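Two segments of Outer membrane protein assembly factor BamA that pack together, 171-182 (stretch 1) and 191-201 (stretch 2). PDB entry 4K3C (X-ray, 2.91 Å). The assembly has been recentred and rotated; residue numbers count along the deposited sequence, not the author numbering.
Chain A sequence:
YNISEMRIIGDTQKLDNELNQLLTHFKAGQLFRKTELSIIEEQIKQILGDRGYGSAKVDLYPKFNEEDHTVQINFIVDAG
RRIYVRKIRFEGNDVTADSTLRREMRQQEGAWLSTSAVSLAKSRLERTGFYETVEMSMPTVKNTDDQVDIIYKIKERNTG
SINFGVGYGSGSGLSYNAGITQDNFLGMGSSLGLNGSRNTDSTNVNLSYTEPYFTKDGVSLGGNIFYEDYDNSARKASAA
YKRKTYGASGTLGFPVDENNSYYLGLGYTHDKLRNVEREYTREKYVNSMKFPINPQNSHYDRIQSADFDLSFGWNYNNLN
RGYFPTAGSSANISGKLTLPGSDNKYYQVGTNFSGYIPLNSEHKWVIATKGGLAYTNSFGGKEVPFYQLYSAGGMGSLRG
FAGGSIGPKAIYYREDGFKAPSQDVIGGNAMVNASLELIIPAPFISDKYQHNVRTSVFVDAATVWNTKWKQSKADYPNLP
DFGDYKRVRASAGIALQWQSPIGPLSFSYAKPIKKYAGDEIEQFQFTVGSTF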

# COMPACT_ATOMS: atom_id res chain seq x y z
N GLY A 171 -21.45 -2.43 -7.80
CA GLY A 171 -21.32 -1.00 -7.92
C GLY A 171 -19.99 -0.92 -8.61
O GLY A 171 -19.13 -1.77 -8.34
N SER A 172 -19.86 0.08 -9.49
CA SER A 172 -18.76 0.23 -10.46
C SER A 172 -19.08 -0.28 -11.88
O SER A 172 -18.68 0.34 -12.86
CB SER A 172 -17.40 -0.31 -9.97
OG SER A 172 -16.82 0.55 -9.00
N GLY A 173 -19.80 -1.41 -11.97
CA GLY A 173 -20.12 -2.01 -13.26
C GLY A 173 -18.88 -2.44 -14.04
O GLY A 173 -17.91 -2.96 -13.48
N LEU A 174 -18.90 -2.23 -15.35
CA LEU A 174 -17.76 -2.58 -16.21
C LEU A 174 -16.58 -1.63 -16.09
O LEU A 174 -16.72 -0.44 -16.34
CB LEU A 174 -18.19 -2.65 -17.67
CG LEU A 174 -17.03 -2.80 -18.65
CD1 LEU A 174 -16.25 -4.10 -18.39
CD2 LEU A 174 -17.52 -2.73 -20.07
N SER A 175 -15.42 -2.18 -15.77
CA SER A 175 -14.21 -1.39 -15.60
C SER A 175 -13.11 -1.95 -16.49
O SER A 175 -12.96 -3.17 -16.62
CB SER A 175 -13.72 -1.41 -14.14
OG SER A 175 -14.77 -1.12 -13.24
N TYR A 176 -12.38 -1.05 -17.14
CA TYR A 176 -11.09 -1.40 -17.75
C TYR A 176 -10.11 -0.26 -17.56
O TYR A 176 -10.51 0.88 -17.32
CB TYR A 176 -11.22 -1.73 -19.24
CG TYR A 176 -12.13 -0.79 -19.97
CD1 TYR A 176 -11.66 0.42 -20.45
CD2 TYR A 176 -13.47 -1.10 -20.13
CE1 TYR A 176 -12.51 1.30 -21.10
CE2 TYR A 176 -14.32 -0.25 -20.78
CZ TYR A 176 -13.84 0.95 -21.26
OH TYR A 176 -14.71 1.80 -21.90
N ASN A 177 -8.84 -0.60 -17.67
CA ASN A 177 -7.77 0.37 -17.55
C ASN A 177 -6.60 -0.14 -18.37
O ASN A 177 -6.43 -1.36 -18.49
CB ASN A 177 -7.31 0.47 -16.10
CG ASN A 177 -6.58 -0.80 -15.66
OD1 ASN A 177 -7.20 -1.81 -15.33
ND2 ASN A 177 -5.25 -0.74 -15.68
N ALA A 178 -5.81 0.78 -18.92
CA ALA A 178 -4.52 0.44 -19.52
C ALA A 178 -3.50 1.40 -18.95
O ALA A 178 -3.85 2.35 -18.25
CB ALA A 178 -4.55 0.55 -21.03
N GLY A 179 -2.25 1.13 -19.24
CA GLY A 179 -1.17 1.95 -18.73
C GLY A 179 0.14 1.55 -19.36
O GLY A 179 0.34 0.41 -19.78
N ILE A 180 1.04 2.49 -19.42
CA ILE A 180 2.32 2.24 -20.06
C ILE A 180 3.34 2.81 -19.08
O ILE A 180 3.08 3.82 -18.41
CB ILE A 180 2.34 2.84 -21.51
CG1 ILE A 180 3.62 2.47 -22.27
CG2 ILE A 180 2.10 4.33 -21.52
CD1 ILE A 180 4.77 3.38 -22.01
N THR A 181 4.46 2.11 -18.95
CA THR A 181 5.43 2.41 -17.90
C THR A 181 6.85 2.19 -18.36
O THR A 181 7.14 1.17 -18.95
CB THR A 181 5.23 1.49 -16.68
OG1 THR A 181 3.89 1.61 -16.20
CG2 THR A 181 6.19 1.88 -15.57
N GLN A 182 7.73 3.15 -18.10
CA GLN A 182 9.14 2.95 -18.32
C GLN A 182 9.81 3.17 -17.00
O GLN A 182 9.79 4.27 -16.45
CB GLN A 182 9.70 3.90 -19.38
CG GLN A 182 11.24 3.91 -19.54
CD GLN A 182 11.79 2.68 -20.28
OE1 GLN A 182 11.15 2.14 -21.19
NE2 GLN A 182 12.98 2.24 -19.89
N SER A 191 10.64 6.36 -12.30
CA SER A 191 9.61 5.66 -13.04
C SER A 191 8.57 6.64 -13.55
O SER A 191 8.04 7.45 -12.80
CB SER A 191 8.95 4.60 -12.18
OG SER A 191 8.23 3.69 -12.99
N LEU A 192 8.29 6.54 -14.85
CA LEU A 192 7.34 7.39 -15.51
C LEU A 192 6.21 6.52 -16.02
O LEU A 192 6.46 5.45 -16.57
CB LEU A 192 8.02 8.10 -16.66
CG LEU A 192 7.19 8.97 -17.58
CD1 LEU A 192 6.58 10.13 -16.82
CD2 LEU A 192 8.08 9.46 -18.70
N GLY A 193 4.98 6.97 -15.84
CA GLY A 193 3.85 6.17 -16.25
C GLY A 193 2.70 6.97 -16.79
O GLY A 193 2.42 8.07 -16.33
N LEU A 194 2.05 6.38 -17.79
CA LEU A 194 0.81 6.91 -18.33
C LEU A 194 -0.26 5.88 -18.02
O LEU A 194 -0.11 4.69 -18.31
CB LEU A 194 0.92 7.09 -19.85
CG LEU A 194 0.11 8.15 -20.61
CD1 LEU A 194 -0.02 7.74 -22.04
CD2 LEU A 194 -1.26 8.40 -19.98
N ASN A 195 -1.35 6.36 -17.45
CA ASN A 195 -2.42 5.48 -17.04
C ASN A 195 -3.78 6.08 -17.31
O ASN A 195 -4.00 7.27 -17.13
CB ASN A 195 -2.28 5.14 -15.56
CG ASN A 195 -1.54 3.85 -15.33
OD1 ASN A 195 -0.34 3.86 -15.05
ND2 ASN A 195 -2.26 2.72 -15.46
N GLY A 196 -4.69 5.23 -17.76
CA GLY A 196 -6.07 5.65 -17.93
C GLY A 196 -7.01 4.51 -17.62
O GLY A 196 -6.64 3.34 -17.82
N SER A 197 -8.21 4.85 -17.16
CA SER A 197 -9.18 3.84 -16.75
C SER A 197 -10.63 4.35 -16.85
O SER A 197 -10.87 5.56 -16.88
CB SER A 197 -8.91 3.45 -15.33
OG SER A 197 -9.12 4.59 -14.51
N ARG A 198 -11.58 3.41 -16.86
CA ARG A 198 -13.00 3.71 -17.02
C ARG A 198 -13.89 2.96 -16.03
O ARG A 198 -13.85 1.73 -15.98
CB ARG A 198 -13.43 3.35 -18.44
CG ARG A 198 -14.89 3.63 -18.77
CD ARG A 198 -15.79 2.38 -18.62
NE ARG A 198 -17.19 2.65 -18.99
CZ ARG A 198 -18.26 2.14 -18.36
NH1 ARG A 198 -18.11 1.33 -17.32
NH2 ARG A 198 -19.47 2.46 -18.78
N ASN A 199 -14.67 3.70 -15.25
CA ASN A 199 -15.78 3.20 -14.41
C ASN A 199 -17.03 3.51 -15.19
O ASN A 199 -16.94 4.04 -16.29
CB ASN A 199 -15.91 4.02 -13.12
CG ASN A 199 -14.97 3.57 -12.06
OD1 ASN A 199 -14.78 2.37 -11.86
ND2 ASN A 199 -14.37 4.52 -11.35
N THR A 200 -18.19 3.25 -14.61
CA THR A 200 -19.43 3.84 -15.11
C THR A 200 -19.49 5.29 -14.66
O THR A 200 -20.22 6.09 -15.25
CB THR A 200 -20.69 3.12 -14.62
OG1 THR A 200 -20.44 2.55 -13.32
CG2 THR A 200 -21.12 2.03 -15.60
N ASP A 201 -18.74 5.62 -13.61
CA ASP A 201 -18.80 6.94 -13.00
C ASP A 201 -17.75 7.91 -13.54
O ASP A 201 -17.98 9.12 -13.61
CB ASP A 201 -18.71 6.87 -11.47
CG ASP A 201 -20.03 6.48 -10.83
OD1 ASP A 201 -21.03 7.21 -11.00
OD2 ASP A 201 -20.08 5.45 -10.13

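The most unusual feature lies where the regular ladder gives out: the side chain of Arg 198 runs on along the direction of its own strand, so that NH1 stands 2.5 Å from Leu 174 O, a very short hydrogen bond with a bent N-H...O angle of 126°. The carbonyl approaches the guanidinium at its edge, near its plane, so a side chain serves a backbone acceptor just where stretch 1 turns a corner. The same arginine lays its aliphatic root over a face of the Tyr 176 ring, with CB 3.9 Å from the ring centroid, and has more area covered by the opposing stretch than any other residue here.

Beyond this, the rule is a plain antiparallel pairing, the two strands running at 175°. Hydrogen-bonded pairs alternate with non-hydrogen-bonded ones. Ile 180 and Leu 194 form a tight example, with Ile 180 N to Leu 194 O at 2.7 Å and Leu 194 N to Ile 180 O at 2.8 Å. At Tyr 176 and Arg 198 the pair is uneven: Arg 198 N reaches Tyr 176 O at 2.8 Å, but the return bond from Tyr 176 N to Arg 198 O is weak at 3.4 Å.

Side chains follow the same alternation. Ile 180 and Leu 194 share the face of Tyr 176 and Arg 198, and meet at 3.4 Å between Ile 180 CG2 and Leu 194 CB. On the other face, Gly 179 sits opposite Asn 195, whose amide leans across the strand; a CB on Gly 179 would clash with Asn 195 ND2. Gly 179 CA lies 3.0 Å from Leu 194 O in a CA-H...O contact, of the kind that Asn 177 CA makes with Gly 196 O at 3.2 Å.

Past the strand, Thr 200 OG1 donates to Ser 172 O at 2.9 Å, fastening loop to loop, while Thr 200 N adds a weak bond to Ser 172 O at 3.4 Å.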